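PDB 6D2Y: PbSGBP-B lipoprotein from Prevotella bryantii B14, which probably binds polysaccharides at the bacterial surface as a glycan-binding lipoprotein of a polysaccharide utilization locus. Local coordinates for residues 371-376 / 437-442; 315-320 / 328-333; 259-264 / 426-431; 264-269 / 275-280; 136-141 / 147-152. All blocks are in the same frame, centred on the assembly; numbering follows the deposited sequence.

Interaction 1. Residues 371-376 / 437-442; sequences RAIYMP and SVLPDG
The methyl end of Met375, a selenomethionine, presses against the ring of Pro440: its CE lies 3.4 Å from Pro440 CD, tighter than a usual carbon-carbon contact, and 3.9 Å from Pro440 CG. The methyl therefore sits at the CG-CD side of the pyrrolidine. One atom back along the same side chain, Met375 SE packs against Leu439 CD2 at 3.8 Å. That leucine methyl is shared, because Ile373 also reaches it, with CG2 at 4.0 Å from Leu439 CD2. Ile373 and Leu439 meet tip to tip, while Met375 passes Leu439 at a slant.

Two torsions set up the selenomethionine. Its CG stands between the backbone N and the carbonyl carbon (chi1 44°), and a bend at chi3 (-48°) turns CE onto the proline.

In the fold, Ile373 belongs to strand 372-374, an outermost strand of a four-stranded antiparallel sheet in the beta sandwich of the presumed glycan-binding domain. Ala372 and Tyr374 pack on strand 393-398 of the other sheet, whereas Ile373 and Met375 meet the 437-442 loop, which runs between strands 423-428 and 449-458. The attachment is purely apolar, and the backbones stay well apart, with 9.6 Å from Ile373 CA to Leu439 CA.

Further out, strand 372-374 is fixed by backbone bonds of Ala372 with Ile332 and of Tyr374 with Met330. The loop has its own anchors: Ser437 OG bonds to Gly431 O, and the backbone of Gly442 is bonded to Ala270.

Interaction 2. Residues 315-320 / 328-333; sequences FEMLIP and GPMQII
Met317 and Met330, both selenomethionines, send CG anti to the backbone N (chi1 178° and -173°), which aims each chain across the gap at the other. This gap is the interior of the beta sandwich: strand 311-318 lies in one antiparallel sheet and strand 330-335 in the facing one. The backbones are far apart, with 12.7 Å between Met317 CA and Met330 CA and 11.9 Å between Phe315 CA and Ile332 CA, so long side chains have to do the bridging.

Met317 stays extended all the way to its methyl. Met330 is extended as far as SE and then bends at chi3 (-72°), and the two chains meet tip to tip. Phe315, two residues before Met317 on the same face of its strand, brings CZ of its ring within 4.4 Å of Met330 SE, a loose approach oblique to the ring. Everything that touches here is buried and apolar.

The surrounding core is continuous. Val395 and Ile449 cover Met317, Ile451 and Ile454 lie against Phe315, and Ile426 and Leu428 flank Met330. Glu316 points to the other side of its sheet, where it forms a salt bridge with Arg455. Phe315 also brings this core near the metal site, since its side chain is about 7 Å from that of Asp452, a magnesium ligand, and about 10 Å from the ion itself.

The closest approach of the two strands is methyl to methyl, Met317 CE to Met330 CE at 3.6 Å.

Interaction 3. Residues 259-264 / 426-431; sequences MQIGNT and IFLIKG
Ile261 inserts between Ile426 and Leu428, joining strand 258-261 of one sheet of the beta sandwich to strand 423-428 of the other. The interaction across the gap is purely apolar. CG2 of Ile261 is anti to its backbone N while CG1 lies beside that N, which splits the two branches between two partners. Ile261 CD1 reaches Ile426 CG2 at 3.8 Å, the side chains crossing at about a right angle, and Ile261 CG2 meets Leu428 CD2 at 3.9 Å. The sheets come close here, with 8.6 Å between Ile261 CA and Leu428 CA. Ile451 and Ile449 of strand 449-458 continue this core, packing on Ile261 and Leu428 respectively.

The polar interactions lie within 259-264, where the chain leaves its strand. Gln260 extends forward alongside the following residues, and NE2 donates to Gly262 O at 2.7 Å in a fairly straight bond (160°) that lies in the carbonyl plane on a lone pair. Gly262 has a positive phi of 79°, which favours glycine. A second, weak bond runs from Gln260 NE2 to Asn263 OD1. That oxygen also receives Thr264 N at 2.8 Å, with the donor standing above the carbonyl plane of the Asn263 amide.

Interaction 4. Residues 264-269 / 275-280; sequences TGVTMA and NDEFSF
Asn275, whose ND2 lies 4.0 Å from Thr267 O across the contact, accepts the backbone N-H of Glu277 on its OD1 at 3.2 Å. That bond is nearly straight (165°), with the donor above the carbonyl plane, and it closes an Asx turn. Phe278 N, bonded to Asn275 O, tightens the same turn just before strand 279-282 and so places the Phe278 ring against the loop 264-269.

The ring is met from several directions. On one face lies Met268, a selenomethionine, bent at chi2 and chi3 so that CE comes over the ring; its SE is 4.7 Å from the centroid of the Phe278 ring and 33° off the normal, an oblique Met-aromatic contact. Nearer its backbone, Met268 CB is 3.9 Å from Phe278 CZ. Glu277 CB sits over the centre of the opposite face. Thr267 O lies at the ring edge, in plane, 3.8 Å from Phe278 CZ. Val266 slides past the ring in the opposite direction, its CG1 4.2 Å from Phe278 CZ and also touching the Glu277 side chain.

Phe278 and Met268 both pack on Leu428, and Phe278 also touches Ile261, so the ring ties this surface loop to the sandwich core. With no hydrogen bond across the segments, cohesion probably comes mainly from apolar packing and the Met-aromatic contact, with the carbonyl oxygen at the ring edge possibly adding a weak electrostatic attraction.

Interaction 5. Residues 136-141 / 147-152; sequences VSMSNE and EEVTIT
Strands 136-138 and 148-152 run antiparallel, 176° between their directions and 4.7 Å apart, with a classic beta bulge where Val136 N and Ser137 N both donate to Thr152 O, at 3.0 and 3.2 Å. Thr152 N returns a bond to Ser137 O, and Ser139 N donates to Thr150 O at 2.8 Å.

Beyond the strand a side chain takes over: Ser139 OG, standing between its own backbone N and carbonyl carbon (chi1 62°), accepts Thr150 N at 3.1 Å in an almost straight bond (172°). A water donates to Thr150 O, while Lys186 holds Thr152 OG1. On the other face Met138, a selenomethionine, lays CG against Ile151 CG1 at 3.6 Å and Val149 CG1 at 3.9 Å.

This hairpin supplies two strands of a four-stranded sheet in the immunoglobulin-like IPT/TIG domain. Strand 148-154 lies between 134-138 and 186-190, where Phe189 packs on Val149 and Ile151, while Met138 touches Phe214 of strand 208-215 in the other sheet. Past the hairpin strand, Glu141 forms salt bridges with Arg455 and Lys314, and Asn140 packs on Glu316 of strand 311-318, joining this domain to the next.

Interactions 1 to 4 cluster in the putative glycan-binding sandwich, while interaction 5 closes earlier in the chain, in the IPT/TIG domain. Interactions 2 and 3, with centres about 7 Å apart, both span the two sheets; interaction 4, whose centre is about 6 Å from that of interaction 3, shares Thr264 with it and falls within its long chain loop, as does interaction 2. Strands 279-282, 423-428, 330-335 and 372-374 lie in that order in one sheet, linking interactions 4, 3, 2 and 1. Interaction 5 is about 18 Å from interaction 2, centre to centre, yet they touch where Glu316 meets Asn140 and Glu141, so the domain junction adjoins the sheet that carries magnesium ligand Asp452.

Interaction 1. Residues 371-376 / 437-442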
# COMPACT_ATOMS: atom_id res chain seq x y z
N ARG A 371 -11.40 10.29 10.61
CA ARG A 371 -11.71 8.93 10.21
C ARG A 371 -11.38 8.79 8.73
O ARG A 371 -11.38 9.76 7.98
CB ARG A 371 -13.18 8.58 10.47
CG ARG A 371 -14.14 8.89 9.34
CD ARG A 371 -14.42 10.38 9.21
NE ARG A 371 -14.71 11.00 10.50
CZ ARG A 371 -15.92 11.02 11.07
NH1 ARG A 371 -16.94 10.44 10.46
NH2 ARG A 371 -16.09 11.61 12.24
N ALA A 372 -11.07 7.56 8.33
CA ALA A 372 -10.77 7.27 6.94
C ALA A 372 -12.05 7.08 6.14
O ALA A 372 -13.02 6.50 6.63
CB ALA A 372 -9.89 6.03 6.82
N ILE A 373 -12.06 7.59 4.92
CA ILE A 373 -13.20 7.49 4.02
C ILE A 373 -12.72 6.86 2.72
O ILE A 373 -12.01 7.50 1.94
CB ILE A 373 -13.87 8.85 3.78
CG1 ILE A 373 -14.00 9.62 5.09
CG2 ILE A 373 -15.24 8.65 3.14
CD1 ILE A 373 -14.97 10.79 5.04
N TYR A 374 -13.12 5.61 2.49
CA TYR A 374 -12.69 4.84 1.33
C TYR A 374 -13.81 4.82 0.29
O TYR A 374 -14.95 4.48 0.61
CB TYR A 374 -12.33 3.41 1.74
CG TYR A 374 -11.87 2.51 0.62
CD1 TYR A 374 -10.81 2.86 -0.20
CD2 TYR A 374 -12.49 1.29 0.39
CE1 TYR A 374 -10.39 2.02 -1.23
CE2 TYR A 374 -12.08 0.45 -0.63
CZ TYR A 374 -11.03 0.82 -1.43
OH TYR A 374 -10.62 -0.02 -2.44
N MSE A 375 -13.48 5.19 -0.94
CA MSE A 375 -14.49 5.28 -1.98
C MSE A 375 -13.90 5.00 -3.36
O MSE A 375 -13.75 5.92 -4.17
CB MSE A 375 -15.15 6.66 -2.00
CG MSE A 375 -14.18 7.85 -1.85
SE MSE A 375 -14.96 9.44 -1.06
CE MSE A 375 -16.57 9.50 -2.13
N PRO A 376 -13.58 3.74 -3.66
CA PRO A 376 -13.02 3.42 -4.99
C PRO A 376 -14.02 3.59 -6.12
O PRO A 376 -13.61 3.60 -7.29
CB PRO A 376 -12.59 1.96 -4.84
CG PRO A 376 -13.51 1.41 -3.80
CD PRO A 376 -13.77 2.54 -2.84
N SER A 437 -22.32 19.38 2.32
CA SER A 437 -21.48 18.20 2.18
C SER A 437 -20.47 18.41 1.07
O SER A 437 -20.78 19.01 0.04
CB SER A 437 -22.31 16.94 1.90
OG SER A 437 -21.49 15.79 1.86
N VAL A 438 -19.26 17.89 1.28
CA VAL A 438 -18.17 18.04 0.32
C VAL A 438 -18.00 16.73 -0.44
O VAL A 438 -17.65 16.72 -1.63
CB VAL A 438 -16.87 18.46 1.03
CG1 VAL A 438 -15.64 17.99 0.27
CG2 VAL A 438 -16.84 19.97 1.22
N LEU A 439 -18.27 15.61 0.23
CA LEU A 439 -18.23 14.32 -0.44
C LEU A 439 -19.28 14.27 -1.55
O LEU A 439 -20.28 15.00 -1.51
CB LEU A 439 -18.47 13.19 0.56
CG LEU A 439 -17.45 13.07 1.69
CD1 LEU A 439 -18.14 12.74 3.01
CD2 LEU A 439 -16.37 12.05 1.36
N PRO A 440 -19.07 13.43 -2.56
CA PRO A 440 -19.96 13.45 -3.73
C PRO A 440 -21.04 12.38 -3.71
O PRO A 440 -20.96 11.40 -2.96
CB PRO A 440 -18.99 13.21 -4.90
CG PRO A 440 -17.83 12.44 -4.28
CD PRO A 440 -17.91 12.55 -2.78
N ASP A 441 -22.06 12.58 -4.55
CA ASP A 441 -23.09 11.58 -4.77
C ASP A 441 -22.55 10.46 -5.66
O ASP A 441 -21.51 10.58 -6.31
CB ASP A 441 -24.31 12.22 -5.42
CG ASP A 441 -25.09 13.10 -4.47
OD1 ASP A 441 -24.78 13.09 -3.26
OD2 ASP A 441 -26.02 13.80 -4.92
N GLY A 442 -23.28 9.35 -5.68
CA GLY A 442 -22.95 8.21 -6.51
C GLY A 442 -24.13 7.82 -7.38
O GLY A 442 -24.98 8.64 -7.73

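Interaction 2. Residues 315-320 / 328-333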
# COMPACT_ATOMS: atom_id res chain seq x y z
N PHE A 315 -7.34 -5.20 5.21
CA PHE A 315 -8.38 -6.21 5.21
C PHE A 315 -8.55 -6.72 3.78
O PHE A 315 -8.20 -6.03 2.82
CB PHE A 315 -9.71 -5.67 5.76
CG PHE A 315 -10.30 -4.54 4.95
CD1 PHE A 315 -9.98 -3.23 5.24
CD2 PHE A 315 -11.20 -4.80 3.92
CE1 PHE A 315 -10.52 -2.19 4.50
CE2 PHE A 315 -11.74 -3.77 3.19
CZ PHE A 315 -11.41 -2.46 3.48
N GLU A 316 -9.09 -7.92 3.66
CA GLU A 316 -9.47 -8.48 2.38
C GLU A 316 -10.95 -8.26 2.13
O GLU A 316 -11.77 -8.30 3.06
CB GLU A 316 -9.14 -9.98 2.30
CG GLU A 316 -7.72 -10.29 1.85
CD GLU A 316 -6.69 -10.02 2.93
OE1 GLU A 316 -6.93 -10.40 4.09
OE2 GLU A 316 -5.63 -9.44 2.62
N MSE A 317 -11.30 -8.01 0.88
CA MSE A 317 -12.65 -7.55 0.53
C MSE A 317 -13.16 -8.18 -0.76
O MSE A 317 -12.43 -8.31 -1.74
CB MSE A 317 -12.65 -6.02 0.42
CG MSE A 317 -13.96 -5.37 0.02
SE MSE A 317 -13.62 -3.46 -0.23
CE MSE A 317 -15.40 -2.74 -0.36
N LEU A 318 -14.43 -8.59 -0.75
CA LEU A 318 -15.09 -9.16 -1.92
C LEU A 318 -16.35 -8.36 -2.21
O LEU A 318 -17.18 -8.17 -1.32
CB LEU A 318 -15.43 -10.64 -1.70
CG LEU A 318 -15.62 -11.53 -2.93
CD1 LEU A 318 -15.70 -12.99 -2.52
CD2 LEU A 318 -16.85 -11.16 -3.75
N ILE A 319 -16.47 -7.90 -3.45
CA ILE A 319 -17.71 -7.31 -3.95
C ILE A 319 -18.15 -8.10 -5.17
O ILE A 319 -17.44 -8.10 -6.19
CB ILE A 319 -17.53 -5.83 -4.30
CG1 ILE A 319 -17.16 -5.01 -3.06
CG2 ILE A 319 -18.81 -5.28 -4.92
CD1 ILE A 319 -17.09 -3.53 -3.33
N PRO A 320 -19.28 -8.80 -5.12
CA PRO A 320 -19.74 -9.56 -6.29
C PRO A 320 -19.99 -8.64 -7.48
O PRO A 320 -20.40 -7.49 -7.33
CB PRO A 320 -21.03 -10.22 -5.81
CG PRO A 320 -20.90 -10.26 -4.32
CD PRO A 320 -20.15 -9.02 -3.95
N GLY A 328 -22.17 5.89 -1.56
CA GLY A 328 -22.01 5.81 -0.13
C GLY A 328 -20.59 5.52 0.27
O GLY A 328 -20.13 4.37 0.26
N PRO A 329 -19.86 6.57 0.64
CA PRO A 329 -18.45 6.39 1.00
C PRO A 329 -18.31 5.58 2.28
O PRO A 329 -19.08 5.74 3.23
CB PRO A 329 -17.95 7.83 1.19
CG PRO A 329 -18.98 8.70 0.53
CD PRO A 329 -20.28 7.97 0.71
N MSE A 330 -17.26 4.80 2.37
CA MSE A 330 -17.01 3.99 3.49
C MSE A 330 -16.23 4.68 4.52
O MSE A 330 -15.06 4.84 4.38
CB MSE A 330 -16.22 2.78 3.05
CG MSE A 330 -16.03 1.74 4.13
SE MSE A 330 -14.92 0.20 3.82
CE MSE A 330 -16.01 -0.79 2.63
N GLN A 331 -16.86 5.05 5.59
CA GLN A 331 -16.20 5.74 6.69
C GLN A 331 -15.77 4.71 7.72
O GLN A 331 -16.61 3.99 8.28
CB GLN A 331 -17.12 6.80 7.31
CG GLN A 331 -17.73 7.73 6.27
CD GLN A 331 -18.18 9.06 6.83
OE1 GLN A 331 -17.74 9.48 7.91
NE2 GLN A 331 -19.04 9.76 6.09
N ILE A 332 -14.47 4.60 7.94
CA ILE A 332 -13.90 3.69 8.92
C ILE A 332 -13.46 4.52 10.11
O ILE A 332 -12.48 5.27 10.03
CB ILE A 332 -12.74 2.88 8.32
CG1 ILE A 332 -13.18 2.21 7.02
CG2 ILE A 332 -12.24 1.84 9.31
CD1 ILE A 332 -12.03 1.72 6.16
N ILE A 333 -14.18 4.41 11.22
CA ILE A 333 -14.01 5.31 12.37
C ILE A 333 -13.52 4.50 13.56
O ILE A 333 -14.21 3.59 14.03
CB ILE A 333 -15.31 6.04 12.72
CG1 ILE A 333 -16.05 6.50 11.46
CG2 ILE A 333 -15.02 7.23 13.62
CD1 ILE A 333 -17.27 5.67 11.14

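Interaction 3. Residues 259-264 / 426-431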
# COMPACT_ATOMS: atom_id res chain seq x y z
N MSE A 259 -17.35 -11.11 7.23
CA MSE A 259 -18.38 -10.16 7.63
C MSE A 259 -18.91 -9.46 6.39
O MSE A 259 -18.14 -9.07 5.52
CB MSE A 259 -17.82 -9.18 8.66
CG MSE A 259 -18.83 -8.23 9.30
SE MSE A 259 -19.27 -6.69 8.21
CE MSE A 259 -17.60 -5.72 8.39
N GLN A 260 -20.23 -9.31 6.30
CA GLN A 260 -20.87 -8.82 5.08
C GLN A 260 -21.65 -7.55 5.38
O GLN A 260 -22.47 -7.51 6.30
CB GLN A 260 -21.81 -9.87 4.49
CG GLN A 260 -22.57 -9.39 3.26
CD GLN A 260 -23.51 -10.44 2.71
OE1 GLN A 260 -23.10 -11.56 2.38
NE2 GLN A 260 -24.78 -10.08 2.58
N ILE A 261 -21.39 -6.51 4.58
CA ILE A 261 -22.14 -5.27 4.62
C ILE A 261 -23.06 -5.24 3.41
O ILE A 261 -22.61 -5.47 2.27
CB ILE A 261 -21.20 -4.05 4.63
CG1 ILE A 261 -20.27 -4.09 5.85
CG2 ILE A 261 -22.00 -2.75 4.60
CD1 ILE A 261 -19.26 -2.96 5.87
N GLY A 262 -24.34 -4.96 3.64
CA GLY A 262 -25.32 -5.01 2.58
C GLY A 262 -25.76 -6.43 2.28
O GLY A 262 -25.25 -7.41 2.83
N ASN A 263 -26.72 -6.54 1.37
CA ASN A 263 -27.26 -7.83 0.97
C ASN A 263 -27.95 -7.68 -0.37
O ASN A 263 -28.08 -6.57 -0.90
CB ASN A 263 -28.22 -8.39 2.03
CG ASN A 263 -28.25 -9.91 2.05
OD1 ASN A 263 -27.70 -10.57 1.16
ND2 ASN A 263 -28.88 -10.48 3.07
N THR A 264 -28.38 -8.81 -0.92
CA THR A 264 -29.00 -8.81 -2.24
C THR A 264 -30.32 -8.05 -2.21
O THR A 264 -31.19 -8.31 -1.38
CB THR A 264 -29.24 -10.25 -2.71
OG1 THR A 264 -28.12 -11.06 -2.34
CG2 THR A 264 -29.43 -10.29 -4.22
N ILE A 426 -17.55 0.72 10.87
CA ILE A 426 -17.46 0.76 9.42
C ILE A 426 -18.85 1.10 8.91
O ILE A 426 -19.78 0.29 9.04
CB ILE A 426 -16.95 -0.56 8.82
CG1 ILE A 426 -15.64 -0.97 9.49
CG2 ILE A 426 -16.79 -0.43 7.32
CD1 ILE A 426 -14.79 -1.91 8.67
N PHE A 427 -19.01 2.28 8.33
CA PHE A 427 -20.31 2.81 7.94
C PHE A 427 -20.23 3.35 6.52
O PHE A 427 -19.44 4.27 6.24
CB PHE A 427 -20.75 3.91 8.92
CG PHE A 427 -22.23 4.18 8.90
CD1 PHE A 427 -23.08 3.44 8.09
CD2 PHE A 427 -22.77 5.18 9.70
CE1 PHE A 427 -24.44 3.70 8.08
CE2 PHE A 427 -24.13 5.43 9.69
CZ PHE A 427 -24.97 4.69 8.88
N LEU A 428 -21.04 2.79 5.63
CA LEU A 428 -21.19 3.28 4.27
C LEU A 428 -22.21 4.41 4.29
O LEU A 428 -23.42 4.17 4.31
CB LEU A 428 -21.64 2.17 3.34
CG LEU A 428 -20.63 1.28 2.61
CD1 LEU A 428 -19.51 0.82 3.54
CD2 LEU A 428 -21.37 0.09 2.03
N ILE A 429 -21.73 5.65 4.28
CA ILE A 429 -22.63 6.80 4.41
C ILE A 429 -21.91 8.04 3.90
O ILE A 429 -20.70 8.20 4.08
CB ILE A 429 -23.11 6.97 5.87
CG1 ILE A 429 -24.09 8.14 5.99
CG2 ILE A 429 -21.92 7.17 6.80
CD1 ILE A 429 -24.65 8.31 7.37
N LYS A 430 -22.67 8.91 3.24
CA LYS A 430 -22.22 10.25 2.89
C LYS A 430 -22.76 11.21 3.94
O LYS A 430 -23.97 11.42 4.04
CB LYS A 430 -22.69 10.65 1.49
CG LYS A 430 -22.40 12.10 1.14
CD LYS A 430 -23.45 12.66 0.21
CE LYS A 430 -23.03 14.02 -0.33
NZ LYS A 430 -23.42 14.22 -1.75
N GLY A 431 -21.86 11.79 4.74
CA GLY A 431 -22.27 12.71 5.77
C GLY A 431 -22.46 14.12 5.26
O GLY A 431 -21.90 14.53 4.25

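Interaction 4. Residues 264-269 / 275-280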
# COMPACT_ATOMS: atom_id res chain seq x y z
N THR A 264 -28.38 -8.81 -0.92
CA THR A 264 -29.00 -8.81 -2.24
C THR A 264 -30.32 -8.05 -2.21
O THR A 264 -31.19 -8.31 -1.38
CB THR A 264 -29.24 -10.25 -2.71
OG1 THR A 264 -28.12 -11.06 -2.34
CG2 THR A 264 -29.43 -10.29 -4.22
N GLY A 265 -30.46 -7.09 -3.12
CA GLY A 265 -31.68 -6.31 -3.24
C GLY A 265 -31.83 -5.18 -2.25
O GLY A 265 -32.83 -4.45 -2.33
N VAL A 266 -30.90 -5.01 -1.32
CA VAL A 266 -30.95 -3.91 -0.36
C VAL A 266 -30.41 -2.66 -1.04
O VAL A 266 -29.23 -2.58 -1.37
CB VAL A 266 -30.16 -4.24 0.91
CG1 VAL A 266 -30.43 -3.19 1.98
CG2 VAL A 266 -30.53 -5.62 1.42
N THR A 267 -31.28 -1.67 -1.24
CA THR A 267 -30.94 -0.51 -2.05
C THR A 267 -30.17 0.52 -1.23
O THR A 267 -30.54 0.84 -0.10
CB THR A 267 -32.21 0.12 -2.63
OG1 THR A 267 -32.81 -0.80 -3.55
CG2 THR A 267 -31.88 1.41 -3.37
N MSE A 268 -29.14 1.09 -1.86
CA MSE A 268 -28.33 2.13 -1.26
C MSE A 268 -28.63 3.35 -2.10
O MSE A 268 -28.49 3.28 -3.34
CB MSE A 268 -26.86 1.78 -1.36
CG MSE A 268 -26.00 3.03 -1.51
SE MSE A 268 -25.72 3.85 0.26
CE MSE A 268 -23.93 3.11 0.62
N ALA A 269 -29.04 4.45 -1.48
CA ALA A 269 -29.39 5.65 -2.22
C ALA A 269 -28.15 6.30 -2.84
O ALA A 269 -27.03 6.15 -2.34
CB ALA A 269 -30.10 6.66 -1.32
N ASN A 275 -28.38 4.82 6.50
CA ASN A 275 -29.06 3.53 6.50
C ASN A 275 -28.19 2.57 7.30
O ASN A 275 -27.09 2.20 6.85
CB ASN A 275 -29.27 3.03 5.07
CG ASN A 275 -30.21 1.83 4.99
OD1 ASN A 275 -30.46 1.16 5.99
ND2 ASN A 275 -30.72 1.55 3.80
N ASP A 276 -28.66 2.19 8.49
CA ASP A 276 -27.89 1.31 9.37
C ASP A 276 -27.69 -0.10 8.81
O ASP A 276 -26.96 -0.89 9.43
CB ASP A 276 -28.55 1.20 10.75
CG ASP A 276 -28.87 2.56 11.36
OD1 ASP A 276 -29.95 2.72 11.96
OD2 ASP A 276 -28.02 3.48 11.21
N GLU A 277 -28.31 -0.43 7.68
CA GLU A 277 -28.03 -1.70 7.03
C GLU A 277 -26.58 -1.81 6.59
O GLU A 277 -26.10 -2.93 6.37
CB GLU A 277 -28.95 -1.90 5.83
CG GLU A 277 -30.39 -2.24 6.18
CD GLU A 277 -30.57 -3.69 6.59
OE1 GLU A 277 -29.80 -4.54 6.10
OE2 GLU A 277 -31.48 -3.98 7.38
N PHE A 278 -25.88 -0.69 6.43
CA PHE A 278 -24.49 -0.67 6.00
C PHE A 278 -23.56 -0.18 7.11
O PHE A 278 -22.63 0.58 6.87
CB PHE A 278 -24.32 0.18 4.75
CG PHE A 278 -25.45 0.06 3.77
CD1 PHE A 278 -25.54 -1.05 2.95
CD2 PHE A 278 -26.39 1.06 3.64
CE1 PHE A 278 -26.58 -1.17 2.04
CE2 PHE A 278 -27.43 0.95 2.73
CZ PHE A 278 -27.52 -0.17 1.93
N SER A 279 -23.82 -0.61 8.34
CA SER A 279 -23.01 -0.23 9.49
C SER A 279 -22.56 -1.48 10.23
O SER A 279 -23.39 -2.27 10.69
CB SER A 279 -23.79 0.69 10.44
OG SER A 279 -23.04 0.95 11.62
N PHE A 280 -21.25 -1.67 10.33
CA PHE A 280 -20.66 -2.66 11.23
C PHE A 280 -20.10 -1.92 12.44
O PHE A 280 -19.39 -0.93 12.29
CB PHE A 280 -19.57 -3.47 10.55
CG PHE A 280 -18.74 -4.29 11.50
CD1 PHE A 280 -17.48 -3.87 11.88
CD2 PHE A 280 -19.23 -5.48 12.01
CE1 PHE A 280 -16.72 -4.62 12.77
CE2 PHE A 280 -18.48 -6.24 12.90
CZ PHE A 280 -17.22 -5.80 13.27

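Interaction 5. Residues 136-141 / 147-152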
# COMPACT_ATOMS: atom_id res chain seq x y z
N VAL A 136 4.72 -1.95 -3.12
CA VAL A 136 3.65 -1.22 -2.47
C VAL A 136 2.53 -2.16 -2.05
O VAL A 136 2.18 -2.22 -0.86
CB VAL A 136 3.12 -0.09 -3.39
CG1 VAL A 136 1.92 0.58 -2.75
CG2 VAL A 136 4.22 0.92 -3.66
N SER A 137 1.95 -2.89 -2.99
CA SER A 137 0.75 -3.65 -2.70
C SER A 137 0.79 -5.03 -3.34
O SER A 137 1.48 -5.25 -4.34
CB SER A 137 -0.51 -2.92 -3.17
OG SER A 137 -0.46 -2.69 -4.57
N MSE A 138 0.04 -5.96 -2.75
CA MSE A 138 -0.15 -7.27 -3.33
C MSE A 138 -1.65 -7.39 -3.59
O MSE A 138 -2.45 -6.88 -2.80
CB MSE A 138 0.34 -8.37 -2.39
CG MSE A 138 0.75 -9.65 -3.08
SE MSE A 138 0.60 -11.22 -1.95
CE MSE A 138 2.43 -11.50 -1.46
N SER A 139 -2.03 -8.03 -4.69
CA SER A 139 -3.44 -8.07 -5.08
C SER A 139 -4.29 -8.73 -4.00
O SER A 139 -5.32 -8.19 -3.58
CB SER A 139 -3.60 -8.81 -6.41
OG SER A 139 -3.17 -10.15 -6.29
N ASN A 140 -3.87 -9.90 -3.54
CA ASN A 140 -4.55 -10.60 -2.45
C ASN A 140 -3.46 -11.22 -1.59
O ASN A 140 -2.88 -12.25 -1.96
CB ASN A 140 -5.51 -11.66 -2.97
CG ASN A 140 -6.21 -12.43 -1.86
OD1 ASN A 140 -5.98 -12.21 -0.67
ND2 ASN A 140 -7.09 -13.35 -2.25
N GLU A 141 -3.18 -10.62 -0.44
CA GLU A 141 -2.20 -11.19 0.47
C GLU A 141 -2.64 -12.55 1.00
O GLU A 141 -1.81 -13.28 1.55
CB GLU A 141 -1.95 -10.23 1.63
CG GLU A 141 -1.45 -8.88 1.14
CD GLU A 141 -1.22 -7.90 2.27
OE1 GLU A 141 -1.34 -8.29 3.45
OE2 GLU A 141 -0.92 -6.72 1.97
N GLU A 147 -4.24 -19.26 -7.67
CA GLU A 147 -4.81 -17.97 -8.02
C GLU A 147 -3.75 -17.07 -8.65
O GLU A 147 -2.55 -17.19 -8.36
CB GLU A 147 -5.40 -17.28 -6.79
CG GLU A 147 -6.89 -17.50 -6.61
CD GLU A 147 -7.31 -17.52 -5.15
OE1 GLU A 147 -8.33 -18.17 -4.84
OE2 GLU A 147 -6.63 -16.88 -4.33
N GLU A 148 -4.20 -16.17 -9.52
CA GLU A 148 -3.31 -15.21 -10.15
C GLU A 148 -3.06 -14.05 -9.19
O GLU A 148 -4.00 -13.39 -8.74
CB GLU A 148 -3.91 -14.69 -11.46
CG GLU A 148 -2.92 -13.94 -12.33
CD GLU A 148 -3.59 -13.16 -13.44
OE1 GLU A 148 -4.24 -12.13 -13.13
OE2 GLU A 148 -3.48 -13.56 -14.61
N VAL A 149 -1.79 -13.81 -8.86
CA VAL A 149 -1.39 -12.78 -7.92
C VAL A 149 -0.58 -11.73 -8.66
O VAL A 149 0.27 -12.06 -9.49
CB VAL A 149 -0.58 -13.37 -6.75
CG1 VAL A 149 -0.36 -12.32 -5.67
CG2 VAL A 149 -1.28 -14.60 -6.18
N THR A 150 -0.85 -10.46 -8.35
CA THR A 150 -0.10 -9.34 -8.91
C THR A 150 0.48 -8.51 -7.78
O THR A 150 -0.23 -8.19 -6.81
CB THR A 150 -0.98 -8.48 -9.81
OG1 THR A 150 -2.04 -7.90 -9.04
CG2 THR A 150 -1.58 -9.30 -10.94
N ILE A 151 1.75 -8.15 -7.90
CA ILE A 151 2.43 -7.29 -6.94
C ILE A 151 2.71 -5.97 -7.63
O ILE A 151 3.38 -5.93 -8.67
CB ILE A 151 3.73 -7.93 -6.42
CG1 ILE A 151 3.42 -8.94 -5.32
CG2 ILE A 151 4.68 -6.87 -5.89
CD1 ILE A 151 4.56 -9.88 -5.01
N THR A 152 2.19 -4.88 -7.06
CA THR A 152 2.30 -3.56 -7.66
C THR A 152 3.40 -2.76 -6.98
O THR A 152 3.57 -2.82 -5.76
CB THR A 152 0.97 -2.80 -7.56
OG1 THR A 152 -0.10 -3.66 -7.98
CG2 THR A 152 0.99 -1.56 -8.44
O HOH W 1 -0.78 -5.48 -6.48
O HOH W 2 -4.78 -12.12 -6.28